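PDB 7C6O: cobalamin biosynthesis protein CobN, which probably serves as the large catalytic subunit of cobaltochelatase, which inserts cobalt into the corrin ring during cobalamin biosynthesis. Local coordinates for residues D872-W877 and A1094-D1099. Sequence-based numbering, arbitrary orientation.
Sequences DEHGRW and AAYIGD
Tyr-1096 reaches out from strand 1094-1099 and brings its phenol oxygen up to Glu-873 and His-874, in the last turn of helix 853-874. The touch is light: the segments bury only 86 Å² between them, and the side chains merely come near each other, at distances beyond close contact and with no hydrogen bond across.

Toward the glutamate, Tyr-1096 OH lies 4.1 Å from Glu-873 OE1, too far for a hydrogen bond. The glutamate chain reaches this point because CG stands anti to the backbone N (chi1 -178°) and the chain stays extended beyond it. Its carboxylate and the phenol ring are turned 29° from each other.

The same oxygen approaches the imidazole of His-874 at the ring edge, close to the ring plane, with Tyr-1096 OH 4.2 Å from His-874 CE1. Within the helix end, Glu-873 CG sits 3.8 Å above the His-874 ring plane, over the ring centre, so the glutamate covers one imidazole face while the tyrosine oxygen stays at the ring edge. Tyr-870 also meets the histidine ring, their planes about 40° apart.

The buried side chain of Tyr-1096 also touches Leu-866, Arg-869 and Tyr-870, further back along helix 853-874. Its backbone pairs with Ala-1057 and Lys-1059 of strand 1056-1061, which fixes the base from which the ring projects.

Just past His-874 the chain leaves helical geometry at Gly-875, with positive phi, and then runs on to strand 880-885, in the same sheet as 1094-1099. This is peripheral helix-on-sheet packing in an alpha/beta domain: a helix C-terminus meets an aromatic side chain from a strand of a mixed sheet whose central strands run parallel.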
loop_
_atom_site.group_PDB
_atom_site.type_symbol
_atom_site.label_atom_id
_atom_site.label_comp_id
_atom_site.label_asym_id
_atom_site.label_seq_id
_atom_site.Cartn_x
_atom_site.Cartn_y
_atom_site.Cartn_z
ATOM N N ASP A 872 29.199 10.507 17.004
ATOM C CA ASP A 872 29.642 10.073 18.326
ATOM C C ASP A 872 30.609 8.899 18.231
ATOM O O ASP A 872 31.567 8.810 19.008
ATOM C CB ASP A 872 28.439 9.694 19.191
ATOM C CG ASP A 872 27.727 10.900 19.769
ATOM O OD1 ASP A 872 28.229 12.032 19.600
ATOM O OD2 ASP A 872 26.662 10.714 20.392
ATOM N N GLU A 873 30.376 7.988 17.288
ATOM C CA GLU A 873 31.214 6.803 17.165
ATOM C C GLU A 873 32.470 7.039 16.335
ATOM O O GLU A 873 33.515 6.450 16.635
ATOM C CB GLU A 873 30.412 5.649 16.552
ATOM C CG GLU A 873 31.204 4.356 16.424
ATOM C CD GLU A 873 30.331 3.119 16.480
ATOM O OE1 GLU A 873 29.103 3.262 16.657
ATOM O OE2 GLU A 873 30.879 2.002 16.350
ATOM N N HIS A 874 32.404 7.892 15.313
ATOM C CA HIS A 874 33.508 8.045 14.376
ATOM C C HIS A 874 34.159 9.422 14.383
ATOM O O HIS A 874 35.186 9.598 13.717
ATOM C CB HIS A 874 33.037 7.722 12.948
ATOM C CG HIS A 874 32.413 6.368 12.817
ATOM N ND1 HIS A 874 31.049 6.180 12.752
ATOM C CD2 HIS A 874 32.966 5.133 12.761
ATOM C CE1 HIS A 874 30.789 4.889 12.650
ATOM N NE2 HIS A 874 31.934 4.232 12.654
ATOM N N GLY A 875 33.607 10.395 15.104
ATOM C CA GLY A 875 34.215 11.710 15.150
ATOM C C GLY A 875 34.147 12.491 13.859
ATOM O O GLY A 875 34.932 13.423 13.667
ATOM N N ARG A 876 33.227 12.140 12.963
ATOM C CA ARG A 876 33.089 12.832 11.689
ATOM C C ARG A 876 31.712 12.528 11.122
ATOM O O ARG A 876 31.057 11.563 11.523
ATOM C CB ARG A 876 34.182 12.417 10.700
ATOM C CG ARG A 876 34.327 10.913 10.538
ATOM C CD ARG A 876 34.696 10.549 9.110
ATOM N NE ARG A 876 35.908 11.228 8.665
ATOM C CZ ARG A 876 36.287 11.321 7.395
ATOM N NH1 ARG A 876 35.541 10.781 6.438
ATOM N NH2 ARG A 876 37.406 11.959 7.077
ATOM N N TRP A 877 31.280 13.366 10.182
ATOM C CA TRP A 877 30.004 13.143 9.526
ATOM C C TRP A 877 30.106 11.968 8.556
ATOM O O TRP A 877 31.156 11.746 7.945
ATOM C CB TRP A 877 29.557 14.386 8.762
ATOM C CG TRP A 877 29.491 15.631 9.580
ATOM C CD1 TRP A 877 30.368 16.677 9.552
ATOM C CD2 TRP A 877 28.487 15.974 10.541
ATOM N NE1 TRP A 877 29.974 17.648 10.440
ATOM C CE2 TRP A 877 28.821 17.240 11.060
ATOM C CE3 TRP A 877 27.340 15.331 11.016
ATOM C CZ2 TRP A 877 28.052 17.875 12.030
ATOM C CZ3 TRP A 877 26.577 15.965 11.980
ATOM C CH2 TRP A 877 26.935 17.224 12.476
ATOM N N ALA A 1094 28.433 0.920 8.385
ATOM C CA ALA A 1094 27.621 0.929 9.591
ATOM C C ALA A 1094 26.176 0.611 9.220
ATOM O O ALA A 1094 25.698 0.961 8.138
ATOM C CB ALA A 1094 27.712 2.284 10.294
ATOM N N ALA A 1095 25.485 -0.093 10.112
ATOM C CA ALA A 1095 24.098 -0.487 9.882
ATOM C C ALA A 1095 23.274 -0.009 11.067
ATOM O O ALA A 1095 23.436 -0.514 12.182
ATOM C CB ALA A 1095 23.974 -1.999 9.692
ATOM N N TYR A 1096 22.407 0.972 10.833
ATOM C CA TYR A 1096 21.603 1.577 11.884
ATOM C C TYR A 1096 20.127 1.273 11.675
ATOM O O TYR A 1096 19.659 1.124 10.542
ATOM C CB TYR A 1096 21.777 3.099 11.929
ATOM C CG TYR A 1096 23.119 3.595 12.418
ATOM C CD1 TYR A 1096 24.105 2.716 12.845
ATOM C CD2 TYR A 1096 23.392 4.959 12.461
ATOM C CE1 TYR A 1096 25.331 3.181 13.294
ATOM C CE2 TYR A 1096 24.613 5.432 12.904
ATOM C CZ TYR A 1096 25.577 4.541 13.320
ATOM O OH TYR A 1096 26.790 5.018 13.761
ATOM N N ILE A 1097 19.399 1.209 12.786
ATOM C CA ILE A 1097 17.944 1.130 12.797
ATOM C C ILE A 1097 17.419 2.438 13.372
ATOM O O ILE A 1097 17.764 2.809 14.500
ATOM C CB ILE A 1097 17.442 -0.066 13.621
ATOM C CG1 ILE A 1097 17.757 -1.387 12.916
ATOM C CG2 ILE A 1097 15.950 0.062 13.903
ATOM C CD1 ILE A 1097 16.990 -1.591 11.632
ATOM N N GLY A 1098 16.598 3.142 12.600
ATOM C CA GLY A 1098 15.913 4.306 13.128
ATOM C C GLY A 1098 14.575 3.914 13.720
ATOM O O GLY A 1098 13.720 3.374 13.015
ATOM N N ASP A 1099 14.378 4.163 15.011
ATOM C CA ASP A 1099 13.158 3.757 15.706
ATOM C C ASP A 1099 12.193 4.937 15.704
ATOM O O ASP A 1099 12.324 5.862 16.511
ATOM C CB ASP A 1099 13.474 3.287 17.125
ATOM C CG ASP A 1099 12.263 2.692 17.835
ATOM O OD1 ASP A 1099 11.135 2.789 17.305
ATOM O OD2 ASP A 1099 12.444 2.120 18.933
#